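Local coordinates for uncharacterized protein YPL067C (Saccharomyces cerevisiae, PDB 5KCI) that is of unknown function but probably has a histidine-triad-like fold, with a pocket that holds a sulfate ion in the crystal, at residues A[56-59]-A[60-63]; A[135-138]-A[139-142]; A[153-156]-A[157-160]. All coordinates share one frame; numbering follows the deposited sequence.

How the contacts relate
All three contacts are local, each formed within one unbroken run of chain, and they follow one another in sequence order. Contact 3, the turn at 153-160, borders the bound sulfate, which is also held by H166 and H168 of strand 165-172; this is the probable anion pocket of the protein. Contact 1, on helix 56-64, lies beside that turn: nearest atoms are about 5 Å apart, without touching, and centres 17 Å. Contact 2, where the chain passes from helix 120-135 into helix 141-146, sits on the opposite side of the chain's centre, its own centre 29 Å from that of contact 1 and 27 Å from that of contact 3.

Contact 1 (A[56-59]-A[60-63]); sequences MNQY and VLQK
Q58 and Q62, one helical turn apart, join their side-chain amides: NE2 of Q62 donates to OE1 of Q58 over 2.7 Å in a nearly straight bond (175°). The donor lies in the carbonyl plane of Q58, and OE1 lies in the amide plane of Q62, yet the two amide planes are 51° apart. Both chains bend at the second torsion, which lets the amides meet beside the helix. The backbone bonds run from V60 N to M56 O (2.9 Å), L61 N to N57 O, Q62 N to Q58 O and K63 N to Y59 O, the i to i+4 pattern of an alpha helix. This is the surface helix 56-64; V60 and L61 pack on I164, and OD1 of N57 accepts a bond from the backbone of R163. Apolar contact is led by a CH-pi interaction: CG of K63 lies over one face of the Y59 ring, 3.8 Å from its centroid, displaced toward the rim and 3.5 Å from CE2. With CG of Y59 anti to the backbone N (chi1 179°), the ring reaches along the helix beneath the lysine chain, whose CD then passes 3.7 Å from Y59 OH. L61 CD1 meets the amide of Q58 at NE2 (4.0 Å), the two side chains crossing at about a right angle.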
loop_
_atom_site.group_PDB
_atom_site.type_symbol
_atom_site.label_atom_id
_atom_site.label_comp_id
_atom_site.label_asym_id
_atom_site.label_seq_id
_atom_site.Cartn_x
_atom_site.Cartn_y
_atom_site.Cartn_z
ATOM N N MET A 56 -15.459 -8.340 -3.439
ATOM C CA MET A 56 -14.342 -7.484 -3.865
ATOM C C MET A 56 -13.003 -8.217 -3.893
ATOM O O MET A 56 -12.105 -7.821 -4.640
ATOM C CB MET A 56 -14.249 -6.265 -2.952
ATOM C CG MET A 56 -15.397 -5.276 -3.193
ATOM S SD MET A 56 -15.417 -4.652 -4.906
ATOM C CE MET A 56 -13.812 -3.833 -4.945
ATOM N N ASN A 57 -12.859 -9.299 -3.135
ATOM C CA ASN A 57 -11.685 -10.150 -3.308
ATOM C C ASN A 57 -11.601 -10.691 -4.732
ATOM O O ASN A 57 -10.559 -10.595 -5.396
ATOM C CB ASN A 57 -11.732 -11.289 -2.305
ATOM C CG ASN A 57 -11.824 -10.788 -0.900
ATOM O OD1 ASN A 57 -10.839 -10.289 -0.354
ATOM N ND2 ASN A 57 -13.008 -10.920 -0.291
ATOM N N GLN A 58 -12.701 -11.225 -5.238
ATOM C CA GLN A 58 -12.676 -11.770 -6.589
ATOM C C GLN A 58 -12.483 -10.659 -7.606
ATOM O O GLN A 58 -11.806 -10.845 -8.625
ATOM C CB GLN A 58 -13.962 -12.541 -6.872
ATOM C CG GLN A 58 -14.009 -13.198 -8.248
ATOM C CD GLN A 58 -12.900 -14.208 -8.458
ATOM O OE1 GLN A 58 -12.417 -14.378 -9.573
ATOM N NE2 GLN A 58 -12.523 -14.912 -7.403
ATOM N N TYR A 59 -13.086 -9.503 -7.346
ATOM C CA TYR A 59 -12.968 -8.388 -8.275
ATOM C C TYR A 59 -11.516 -7.988 -8.414
ATOM O O TYR A 59 -10.984 -7.919 -9.521
ATOM C CB TYR A 59 -13.781 -7.199 -7.782
ATOM C CG TYR A 59 -13.667 -5.999 -8.719
ATOM C CD1 TYR A 59 -14.429 -5.929 -9.872
ATOM C CD2 TYR A 59 -12.785 -4.967 -8.451
ATOM C CE1 TYR A 59 -14.331 -4.848 -10.739
ATOM C CE2 TYR A 59 -12.684 -3.872 -9.307
ATOM C CZ TYR A 59 -13.454 -3.826 -10.442
ATOM O OH TYR A 59 -13.345 -2.756 -11.296
ATOM N N VAL A 60 -10.844 -7.793 -7.280
ATOM C CA VAL A 60 -9.453 -7.355 -7.307
ATOM C C VAL A 60 -8.589 -8.401 -7.987
ATOM O O VAL A 60 -7.766 -8.082 -8.855
ATOM C CB VAL A 60 -8.965 -7.048 -5.885
ATOM C CG1 VAL A 60 -7.483 -6.744 -5.886
ATOM C CG2 VAL A 60 -9.750 -5.858 -5.329
ATOM N N LEU A 61 -8.775 -9.673 -7.616
ATOM C CA LEU A 61 -8.025 -10.737 -8.275
ATOM C C LEU A 61 -8.169 -10.626 -9.774
ATOM O O LEU A 61 -7.184 -10.737 -10.512
ATOM C CB LEU A 61 -8.513 -12.117 -7.828
ATOM C CG LEU A 61 -8.126 -12.541 -6.431
ATOM C CD1 LEU A 61 -8.960 -13.771 -6.051
ATOM C CD2 LEU A 61 -6.625 -12.822 -6.323
ATOM N N GLN A 62 -9.408 -10.415 -10.236
ATOM C CA GLN A 62 -9.678 -10.323 -11.664
ATOM C C GLN A 62 -8.925 -9.154 -12.276
ATOM O O GLN A 62 -8.313 -9.290 -13.337
ATOM C CB GLN A 62 -11.177 -10.159 -11.915
ATOM C CG GLN A 62 -12.039 -11.366 -11.521
ATOM C CD GLN A 62 -12.087 -12.428 -12.599
ATOM O OE1 GLN A 62 -12.006 -12.122 -13.787
ATOM N NE2 GLN A 62 -12.221 -13.688 -12.189
ATOM N N LYS A 63 -8.997 -7.987 -11.631
ATOM C CA LYS A 63 -8.373 -6.778 -12.172
ATOM C C LYS A 63 -6.859 -6.881 -12.199
ATOM O O LYS A 63 -6.220 -6.317 -13.094
ATOM C CB LYS A 63 -8.767 -5.554 -11.351
ATOM C CG LYS A 63 -10.239 -5.170 -11.377
ATOM C CD LYS A 63 -10.813 -5.020 -12.785
ATOM C CE LYS A 63 -10.162 -3.897 -13.576
ATOM N NZ LYS A 63 -10.615 -3.926 -14.995
#

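Contact 2 (A[135-138]-A[139-142]); sequences QAQP and LLRP
Q137 and L140 are joined by a tight backbone turn in which L140 N donates to Q137 O (3.0 Å), and the next bond of the same i to i+3 kind runs from R141 N to P138 O (3.1 Å). The side chains of Q137 and L140 lie side by side and point the same way. CB of Q137 touches CG of L140 at 3.8 Å, and CD1 of the leucine continues along the glutamine to its CG. Beyond that point the glutamine bends away (chi2 -59°), carrying its buried amide to two backbone partners: OE1 accepts from E196 N, near the C-terminal end, and NE2 donates to F133 O in the last turn of helix 120-135. A water links the amide back to the turn, donating to Q137 OE1 (2.8 Å) and accepting from L139 N (3.0 Å), an N-H that the i to i+3 bonds do not use. OE1 is thus gripped twice. A second water donates to P138 O (2.9 Å), which already takes R141 N, and accepts from R141 NE in the plane of the guanidinium at 3.2 Å; the arginine is poorly ordered, so this bridge is less certain. CB of R141 also approaches P138 O, at 3.4 Å. L139 turns to helix 180-193, packing on D189, I190 and H193, while L140 meets F195. The arrangement is a short 3-10 segment of two overlapping turns, entered at P138, that leads the chain from helix 120-135 into helix 141-146.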
loop_
_atom_site.group_PDB
_atom_site.type_symbol
_atom_site.label_atom_id
_atom_site.label_comp_id
_atom_site.label_asym_id
_atom_site.label_seq_id
_atom_site.Cartn_x
_atom_site.Cartn_y
_atom_site.Cartn_z
ATOM N N GLN A 135 12.872 -0.625 0.946
ATOM C CA GLN A 135 14.216 -0.036 1.014
ATOM C C GLN A 135 15.013 -0.265 -0.255
ATOM O O GLN A 135 15.923 0.515 -0.576
ATOM C CB GLN A 135 15.011 -0.616 2.192
ATOM C CG GLN A 135 14.864 0.148 3.474
ATOM C CD GLN A 135 15.516 1.522 3.403
ATOM O OE1 GLN A 135 16.451 1.753 2.627
ATOM N NE2 GLN A 135 15.018 2.436 4.201
ATOM N N ALA A 136 14.713 -1.331 -0.981
ATOM C CA ALA A 136 15.501 -1.701 -2.146
ATOM C C ALA A 136 15.096 -0.939 -3.409
ATOM O O ALA A 136 15.682 -1.188 -4.465
ATOM C CB ALA A 136 15.371 -3.221 -2.392
ATOM N N GLN A 137 14.122 -0.014 -3.331
ATOM C CA GLN A 137 13.507 0.567 -4.513
ATOM C C GLN A 137 14.272 1.813 -4.971
ATOM O O GLN A 137 14.179 2.848 -4.288
ATOM C CB GLN A 137 12.062 0.933 -4.238
ATOM C CG GLN A 137 11.216 -0.291 -3.905
ATOM C CD GLN A 137 11.220 -1.312 -5.002
ATOM O OE1 GLN A 137 11.244 -0.976 -6.182
ATOM N NE2 GLN A 137 11.177 -2.599 -4.617
ATOM N N PRO A 138 14.955 1.783 -6.111
ATOM C CA PRO A 138 15.628 3.020 -6.575
ATOM C C PRO A 138 14.684 4.190 -6.734
ATOM O O PRO A 138 15.081 5.344 -6.472
ATOM C CB PRO A 138 16.231 2.616 -7.930
ATOM C CG PRO A 138 16.232 1.134 -7.948
ATOM C CD PRO A 138 15.083 0.698 -7.093
ATOM N N LEU A 139 13.449 3.936 -7.151
ATOM C CA LEU A 139 12.501 5.019 -7.367
ATOM C C LEU A 139 12.120 5.715 -6.067
ATOM O O LEU A 139 11.582 6.819 -6.122
ATOM C CB LEU A 139 11.252 4.503 -8.081
ATOM C CG LEU A 139 11.433 3.959 -9.505
ATOM C CD1 LEU A 139 10.156 3.286 -9.954
ATOM C CD2 LEU A 139 11.804 5.056 -10.481
ATOM N N LEU A 140 12.414 5.129 -4.909
ATOM C CA LEU A 140 12.130 5.746 -3.612
ATOM C C LEU A 140 13.376 6.298 -2.924
ATOM O O LEU A 140 13.281 6.790 -1.785
ATOM C CB LEU A 140 11.448 4.723 -2.681
ATOM C CG LEU A 140 10.158 4.068 -3.202
ATOM C CD1 LEU A 140 9.572 3.150 -2.183
ATOM C CD2 LEU A 140 9.139 5.155 -3.587
ATOM N N ARG A 141 14.551 6.210 -3.566
ATOM C CA ARG A 141 15.814 6.479 -2.880
ATOM C C ARG A 141 15.791 7.777 -2.074
ATOM O O ARG A 141 16.083 7.767 -0.875
ATOM C CB ARG A 141 16.960 6.505 -3.898
ATOM C CG ARG A 141 18.313 6.944 -3.352
ATOM C CD ARG A 141 19.274 7.296 -4.481
ATOM N NE ARG A 141 18.699 8.262 -5.420
ATOM C CZ ARG A 141 18.714 9.583 -5.253
ATOM N NH1 ARG A 141 19.276 10.123 -4.180
ATOM N NH2 ARG A 141 18.159 10.369 -6.165
ATOM N N PRO A 142 15.528 8.932 -2.678
ATOM C CA PRO A 142 15.667 10.163 -1.883
ATOM C C PRO A 142 14.612 10.265 -0.802
ATOM O O PRO A 142 14.920 10.745 0.295
ATOM C CB PRO A 142 15.563 11.272 -2.924
ATOM C CG PRO A 142 14.798 10.737 -3.983
ATOM C CD PRO A 142 15.064 9.227 -4.042
HETATM O O HOH W 1 12.047 1.305 -7.608
HETATM O O HOH W 2 17.824 5.799 -7.336
#

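Contact 3 (A[153-156]-A[157-160]); sequences VNYP and ELQS. With SO4 (sulfate ion), chain D.
Q159 folds back against the turn 155-158. Its CB rests 3.5 Å from Y155 O. With CG placed between the backbone N and the carbonyl carbon (chi1 67°), the chain climbs past two carbonyls, CG lying 3.6 Å from P156 O and about as near Y155 O. From there it runs extended: CD passes CA of P156, and NE2 lies against that same CA. NE2 ends on a water, 2.9 Å away, that in turn donates to P156 O; a second water ties that same carbonyl to Q159 O. Shortening this residue to an alanine is likely to leave the first water without its amide partner and to uncover the flank of P156 along which the glutamine lies. L158 N donates to Y155 O (2.9 Å), closing a type I beta turn with P156 and E157 at its centre. CD1 of L158 packs at 3.8 Å from CD2 of Y155, whose hydroxyl bonds to G29 O, and the carboxylate of E157 runs alongside the tyrosine, its plane 7° from that of the ring, OE2 of E157 against CB of Y155. N154, before the turn, and S160, after it, both reach a sulfate, probably from the crystallisation liquor: ND2 of N154 is hydrogen-bonded to O4 (3.0 Å) and O2 and also to Y96 OH, and S160 N donates to O1 at 2.7 Å (164°). H166 and H168 complete the grip. An asparagine, a backbone N-H and two histidines of the following strand around an anion are consistent with the phosphate-binding site of histidine-triad proteins.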
loop_
_atom_site.group_PDB
_atom_site.type_symbol
_atom_site.label_atom_id
_atom_site.label_comp_id
_atom_site.label_asym_id
_atom_site.label_seq_id
_atom_site.Cartn_x
_atom_site.Cartn_y
_atom_site.Cartn_z
ATOM N N VAL A 153 -0.454 -1.869 7.423
ATOM C CA VAL A 153 -1.447 -2.820 6.976
ATOM C C VAL A 153 -2.615 -2.736 7.947
ATOM O O VAL A 153 -2.434 -2.927 9.154
ATOM C CB VAL A 153 -0.879 -4.249 6.940
ATOM C CG1 VAL A 153 -1.978 -5.225 6.641
ATOM C CG2 VAL A 153 0.223 -4.325 5.880
ATOM N N ASN A 154 -3.799 -2.463 7.425
ATOM C CA ASN A 154 -4.973 -2.352 8.270
ATOM C C ASN A 154 -5.300 -3.690 8.923
ATOM O O ASN A 154 -5.176 -4.757 8.311
ATOM C CB ASN A 154 -6.166 -1.870 7.470
ATOM C CG ASN A 154 -6.247 -0.347 7.403
ATOM O OD1 ASN A 154 -5.698 0.344 8.252
ATOM N ND2 ASN A 154 -6.985 0.154 6.448
ATOM N N TYR A 155 -5.678 -3.616 10.186
ATOM C CA TYR A 155 -6.040 -4.809 10.954
ATOM C C TYR A 155 -7.295 -5.440 10.383
ATOM O O TYR A 155 -8.063 -4.802 9.659
ATOM C CB TYR A 155 -6.302 -4.457 12.413
ATOM C CG TYR A 155 -5.165 -3.720 13.098
ATOM C CD1 TYR A 155 -3.995 -4.357 13.390
ATOM C CD2 TYR A 155 -5.302 -2.378 13.488
ATOM C CE1 TYR A 155 -2.951 -3.732 14.035
ATOM C CE2 TYR A 155 -4.258 -1.734 14.136
ATOM C CZ TYR A 155 -3.079 -2.416 14.406
ATOM O OH TYR A 155 -2.014 -1.831 15.049
ATOM N N PRO A 156 -7.580 -6.691 10.769
ATOM C CA PRO A 156 -8.825 -7.326 10.316
ATOM C C PRO A 156 -10.087 -6.519 10.579
ATOM O O PRO A 156 -10.974 -6.477 9.714
ATOM C CB PRO A 156 -8.828 -8.649 11.091
ATOM C CG PRO A 156 -7.357 -9.000 11.208
ATOM C CD PRO A 156 -6.661 -7.635 11.423
ATOM N N GLU A 157 -10.218 -5.874 11.741
ATOM C CA GLU A 157 -11.460 -5.163 12.015
ATOM C C GLU A 157 -11.575 -3.868 11.217
ATOM O O GLU A 157 -12.632 -3.231 11.267
ATOM C CB GLU A 157 -11.609 -4.848 13.513
ATOM C CG GLU A 157 -10.570 -3.873 14.076
ATOM C CD GLU A 157 -9.233 -4.490 14.395
ATOM O OE1 GLU A 157 -9.059 -5.719 14.200
ATOM O OE2 GLU A 157 -8.348 -3.735 14.864
ATOM N N LEU A 158 -10.535 -3.488 10.480
ATOM C CA LEU A 158 -10.523 -2.255 9.698
ATOM C C LEU A 158 -10.463 -2.472 8.193
ATOM O O LEU A 158 -10.656 -1.511 7.450
ATOM C CB LEU A 158 -9.313 -1.387 10.073
ATOM C CG LEU A 158 -9.129 -0.873 11.493
ATOM C CD1 LEU A 158 -7.767 -0.133 11.575
ATOM C CD2 LEU A 158 -10.306 0.016 11.897
ATOM N N GLN A 159 -10.172 -3.677 7.718
ATOM C CA GLN A 159 -9.778 -3.863 6.332
ATOM C C GLN A 159 -10.972 -4.278 5.482
ATOM O O GLN A 159 -11.999 -4.738 5.983
ATOM C CB GLN A 159 -8.667 -4.914 6.212
ATOM C CG GLN A 159 -9.132 -6.313 6.576
ATOM C CD GLN A 159 -8.089 -7.396 6.333
ATOM O OE1 GLN A 159 -7.115 -7.212 5.587
ATOM N NE2 GLN A 159 -8.301 -8.552 6.971
ATOM N N SER A 160 -10.819 -4.110 4.179
ATOM C CA SER A 160 -11.656 -4.790 3.206
ATOM C C SER A 160 -10.762 -5.661 2.341
ATOM O O SER A 160 -9.536 -5.621 2.447
ATOM C CB SER A 160 -12.441 -3.782 2.365
ATOM O OG SER A 160 -13.302 -3.050 3.207
HETATM S S SO4 D . -8.238 -1.537 3.528
HETATM O O1 SO4 D . -8.866 -2.728 2.908
HETATM O O2 SO4 D . -6.891 -1.775 4.012
HETATM O O3 SO4 D . -8.169 -0.445 2.533
HETATM O O4 SO4 D . -9.057 -1.093 4.650
HETATM O O HOH W 3 -11.094 -8.451 7.770
HETATM O O HOH W 4 -13.413 -5.361 8.377
#